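CADD-like protein of unknown function (PDB 3B5O) is of unknown function but resembles CADD, has an all-helical fold probably related to heme oxygenase, and may be an oxidoreductase. Local coordinates at residues F131-D136 against F204-A209; T142-A147 against A209-M214. All coordinates share one frame; numbering follows the deposited sequence.

Contact 1: F131-D136 against F204-A209; sequences FDRQVD and FGEFAA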
# COMPACT_ATOMS: atom_id res chain seq x y z
N PHE A 131 -12.76 4.69 4.12
CA PHE A 131 -13.06 5.31 2.84
C PHE A 131 -14.52 5.69 2.68
O PHE A 131 -14.92 6.29 1.67
CB PHE A 131 -12.57 4.42 1.69
CG PHE A 131 -11.12 4.62 1.39
CD1 PHE A 131 -10.16 4.08 2.22
CD2 PHE A 131 -10.71 5.44 0.35
CE1 PHE A 131 -8.83 4.32 2.01
CE2 PHE A 131 -9.36 5.67 0.12
CZ PHE A 131 -8.43 5.10 0.96
N ASP A 132 -15.29 5.43 3.72
CA ASP A 132 -16.69 5.77 3.79
C ASP A 132 -16.96 7.02 4.62
O ASP A 132 -18.12 7.43 4.76
CB ASP A 132 -17.46 4.58 4.40
N ARG A 133 -15.92 7.66 5.15
CA ARG A 133 -16.06 8.84 6.01
C ARG A 133 -16.14 10.13 5.16
O ARG A 133 -16.29 10.06 3.95
CB ARG A 133 -14.86 8.88 6.97
CG ARG A 133 -14.82 7.70 7.94
CD ARG A 133 -15.62 7.97 9.21
NE ARG A 133 -15.17 9.17 9.92
CZ ARG A 133 -14.41 9.19 11.02
NH1 ARG A 133 -13.99 8.07 11.61
NH2 ARG A 133 -14.07 10.37 11.54
N GLN A 134 -16.05 11.30 5.80
CA GLN A 134 -16.08 12.59 5.06
C GLN A 134 -14.79 12.83 4.28
O GLN A 134 -13.76 12.22 4.54
CB GLN A 134 -16.40 13.78 6.00
CG GLN A 134 -15.17 14.45 6.70
CD GLN A 134 -15.49 15.73 7.53
OE1 GLN A 134 -16.37 15.72 8.40
NE2 GLN A 134 -14.73 16.80 7.28
N VAL A 135 -14.85 13.72 3.31
CA VAL A 135 -13.79 13.89 2.33
C VAL A 135 -12.41 14.13 2.94
O VAL A 135 -11.43 13.57 2.47
CB VAL A 135 -14.14 15.00 1.30
CG1 VAL A 135 -14.33 16.37 1.98
CG2 VAL A 135 -13.11 15.06 0.18
N ASP A 136 -12.33 14.95 3.98
CA ASP A 136 -11.02 15.27 4.55
C ASP A 136 -10.33 14.03 5.14
O ASP A 136 -9.14 13.81 4.91
CB ASP A 136 -11.14 16.39 5.58
CG ASP A 136 -11.85 17.61 5.01
OD1 ASP A 136 -13.10 17.61 5.02
OD2 ASP A 136 -11.15 18.55 4.54
N PHE A 204 -7.94 19.94 9.14
CA PHE A 204 -6.62 19.30 9.21
C PHE A 204 -6.62 18.10 10.16
O PHE A 204 -5.98 17.08 9.90
CB PHE A 204 -5.54 20.29 9.65
CG PHE A 204 -5.06 21.24 8.57
CD1 PHE A 204 -5.74 21.44 7.39
CD2 PHE A 204 -3.92 22.00 8.80
CE1 PHE A 204 -5.27 22.34 6.44
CE2 PHE A 204 -3.47 22.90 7.85
CZ PHE A 204 -4.14 23.07 6.68
N GLY A 205 -7.35 18.21 11.27
CA GLY A 205 -7.41 17.13 12.24
C GLY A 205 -8.04 15.87 11.67
O GLY A 205 -7.63 14.76 12.00
N GLU A 206 -9.05 16.05 10.82
CA GLU A 206 -9.73 14.91 10.20
C GLU A 206 -8.83 14.26 9.16
O GLU A 206 -8.74 13.03 9.07
CB GLU A 206 -11.07 15.33 9.57
CG GLU A 206 -12.18 15.46 10.60
CD GLU A 206 -12.53 14.11 11.21
OE1 GLU A 206 -13.19 13.31 10.53
OE2 GLU A 206 -12.11 13.83 12.36
N PHE A 207 -8.10 15.07 8.41
CA PHE A 207 -7.11 14.56 7.45
C PHE A 207 -6.05 13.73 8.19
O PHE A 207 -5.71 12.61 7.80
CB PHE A 207 -6.49 15.73 6.69
CG PHE A 207 -5.51 15.33 5.63
CD1 PHE A 207 -4.17 15.12 5.94
CD2 PHE A 207 -5.91 15.17 4.31
CE1 PHE A 207 -3.26 14.77 4.97
CE2 PHE A 207 -5.00 14.83 3.34
CZ PHE A 207 -3.67 14.64 3.67
N ALA A 208 -5.53 14.27 9.29
CA ALA A 208 -4.55 13.55 10.11
C ALA A 208 -5.13 12.25 10.67
O ALA A 208 -4.45 11.23 10.69
CB ALA A 208 -4.01 14.45 11.25
N ALA A 209 -6.36 12.30 11.15
CA ALA A 209 -7.02 11.12 11.69
C ALA A 209 -7.16 10.01 10.63
O ALA A 209 -6.94 8.83 10.92
CB ALA A 209 -8.38 11.47 12.28
O HOH W 1 -15.58 11.94 8.69
O HOH W 2 -11.82 11.44 13.73
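Arg133 and Glu206 meet through a salt bridge between NH2 and OE1, 3.2 Å long. As a hydrogen bond it is weak, because the N-H points well off the oxygen, with an angle of 131°. The Arg133 chain, bent at chi2 and chi3, crosses the Glu206 side chain at about a right angle. OE1 lies at the edge of the guanidinium, near its plane, and the two flat groups are turned 25° apart. Two waters reinforce the pair. Water 1 accepts from Arg133 NE and from Gln134 N, the latter at 3.0 Å, and donates weakly to OE1. Water 2 donates to Glu206 OE2 at 2.8 Å and takes a weak bond from Arg133 NH2. Both waters lie at the guanidinium edge, in its plane. The charged groups are bridged by water as well as joined directly.

Deeper in, the backbones come close. Asp136 O receives a CA-H...O contact from Phe207 CA at 3.3 Å. Asp136 O also lies 3.6 Å from Phe207 CD2, oblique to the ring. Asp136 CB touches Glu206 CB at 4.1 Å.

Gln134, at the N-cap position of helix 135-163, gives NE2 to Asp136 OD1 at 2.9 Å. The bond reaches the anti side of the carboxylate, 35° out of its plane. Gln134 NE2 also makes a weak hydrogen bond to Glu203 OE1. Tyr137 meets Arg133 in a cation-pi contact, and Lys65 binds Arg133 O.

The contact joins the turn after helix 118-131 and the first residues of helix 135-163 to the first turns of helix 204-230. Helix 2-18 packs against the latter: Phe207 meets Phe4 edge-to-face and touches Leu7 and Leu11.

Contact 2: T142-A147 against A209-M214; sequences TYAIEA and AGFRAM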
# COMPACT_ATOMS: atom_id res chain seq x y z
N THR A 142 -6.08 8.32 1.94
CA THR A 142 -5.56 8.20 0.59
C THR A 142 -4.12 8.71 0.53
O THR A 142 -3.26 8.12 -0.11
CB THR A 142 -6.47 8.96 -0.40
OG1 THR A 142 -7.81 8.48 -0.28
CG2 THR A 142 -6.00 8.79 -1.86
N TYR A 143 -3.84 9.81 1.24
CA TYR A 143 -2.48 10.31 1.29
C TYR A 143 -1.56 9.31 2.01
O TYR A 143 -0.39 9.20 1.67
CB TYR A 143 -2.44 11.71 1.95
CG TYR A 143 -1.07 12.33 1.90
CD1 TYR A 143 -0.49 12.63 0.69
CD2 TYR A 143 -0.34 12.54 3.05
CE1 TYR A 143 0.79 13.15 0.62
CE2 TYR A 143 0.95 13.04 2.98
CZ TYR A 143 1.50 13.33 1.78
OH TYR A 143 2.78 13.85 1.73
N ALA A 144 -2.08 8.57 2.97
CA ALA A 144 -1.31 7.51 3.61
C ALA A 144 -0.86 6.43 2.62
O ALA A 144 0.24 5.89 2.77
CB ALA A 144 -2.05 6.90 4.77
N ILE A 145 -1.68 6.12 1.63
CA ILE A 145 -1.28 5.19 0.58
C ILE A 145 -0.07 5.75 -0.16
O ILE A 145 0.90 5.03 -0.41
CB ILE A 145 -2.40 4.94 -0.45
CG1 ILE A 145 -3.66 4.36 0.20
CG2 ILE A 145 -1.92 4.02 -1.58
CD1 ILE A 145 -4.89 4.39 -0.78
N GLU A 146 -0.12 7.03 -0.50
CA GLU A 146 1.01 7.68 -1.17
C GLU A 146 2.27 7.69 -0.30
O GLU A 146 3.37 7.40 -0.77
CB GLU A 146 0.65 9.11 -1.63
CG GLU A 146 1.85 9.90 -2.14
CD GLU A 146 1.51 11.27 -2.67
OE1 GLU A 146 0.36 11.47 -3.11
OE2 GLU A 146 2.40 12.15 -2.66
N ALA A 147 2.12 8.04 0.97
CA ALA A 147 3.26 8.15 1.88
C ALA A 147 3.94 6.81 2.15
O ALA A 147 5.15 6.74 2.34
CB ALA A 147 2.82 8.79 3.19
N ALA A 209 -6.36 12.30 11.15
CA ALA A 209 -7.02 11.12 11.69
C ALA A 209 -7.16 10.01 10.63
O ALA A 209 -6.94 8.83 10.92
CB ALA A 209 -8.38 11.47 12.28
N GLY A 210 -7.49 10.39 9.41
CA GLY A 210 -7.64 9.40 8.34
C GLY A 210 -6.29 8.78 8.02
O GLY A 210 -6.18 7.57 7.78
N PHE A 211 -5.26 9.61 7.96
CA PHE A 211 -3.91 9.13 7.70
C PHE A 211 -3.49 8.13 8.77
O PHE A 211 -2.97 7.05 8.47
CB PHE A 211 -2.96 10.34 7.66
CG PHE A 211 -1.56 10.02 7.25
CD1 PHE A 211 -0.62 9.55 8.16
CD2 PHE A 211 -1.15 10.27 5.95
CE1 PHE A 211 0.69 9.27 7.74
CE2 PHE A 211 0.15 10.01 5.56
CZ PHE A 211 1.06 9.53 6.46
N ARG A 212 -3.66 8.53 10.03
CA ARG A 212 -3.29 7.68 11.16
C ARG A 212 -4.03 6.35 11.09
O ARG A 212 -3.45 5.28 11.31
CB ARG A 212 -3.67 8.39 12.45
CG ARG A 212 -3.48 7.57 13.70
CD ARG A 212 -2.03 7.36 14.01
NE ARG A 212 -1.47 8.57 14.59
CZ ARG A 212 -0.34 8.63 15.28
NH1 ARG A 212 0.43 7.56 15.45
NH2 ARG A 212 0.02 9.79 15.79
N ALA A 213 -5.34 6.40 10.81
CA ALA A 213 -6.14 5.19 10.81
C ALA A 213 -5.65 4.23 9.73
O ALA A 213 -5.60 3.01 9.93
CB ALA A 213 -7.62 5.50 10.60
N MSE A 214 -5.28 4.77 8.58
CA MSE A 214 -4.82 3.94 7.48
C MSE A 214 -3.49 3.27 7.78
O MSE A 214 -3.33 2.07 7.57
CB MSE A 214 -4.74 4.77 6.20
CG MSE A 214 -4.34 4.00 4.98
SE MSE A 214 -5.64 2.64 4.50
CE MSE A 214 -5.20 2.37 2.69
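Two helices of the all-helical fold, 135-163 and 204-230, pack here through Ala144, Phe211 and Met214. Their short segments approach to 8.2 Å between axes and cross at -55°. Ala144 CB stands over one face of the Phe211 ring, a CH-pi contact 4.0 Å from the centroid and offset toward the rim. CG of Phe211 is anti to the backbone N (chi1 -173°), and the end of the side chain comes close to segment 142-147. Phe211 CE2 lies 3.5 Å from Ala144 CA. Ala147 CB meets the ring edge at CE2 and CZ, near the ring plane. Tyr143 joins rim to rim: Tyr143 CD2 is 3.6 Å from Phe211 CE2, and the planes are 38° apart. The Tyr143 hydroxyl is bound to Asn12 of helix 2-18.

Ala144 CB also touches CG of selenomethionine Met214 at 3.7 Å. Met214 bends at chi2, and Met214 CE comes 3.5 Å from Ile145 CG1. An alanine in place of Phe211 would probably leave Ala144 and Ala147 without their ring partner and open a gap beside Tyr143.

Phe51 and Leu55 of helix 38-68 and Val127 of helix 118-131 also touch Met214, while Leu11 touches Phe211. The small alanines are consistent with the close approach of the segments, an apolar interface typical of the core of a helical bundle.

Contacts 1 and 2 are neighbouring parts of the interface where helix 135-163, with the turn that leads into it, meets helix 204-230. Their centres are 9 Å apart, and Ala209 belongs to both. Contact 1 is the partly buried, polar end; its centre lies about 18 Å from the centre of the chain. Contact 2 is buried and apolar, its centre about 10 Å from that of the chain. Residues of the contact 1 segments pack on those of contact 2. Phe207 CZ is 3.6 Å from Tyr143 CB. Phe131, at the start of segment 131-136, places CE2 3.2 Å from Thr142 OG1 and CZ 4.0 Å from Ile145 CD1. No active site is identified for this protein.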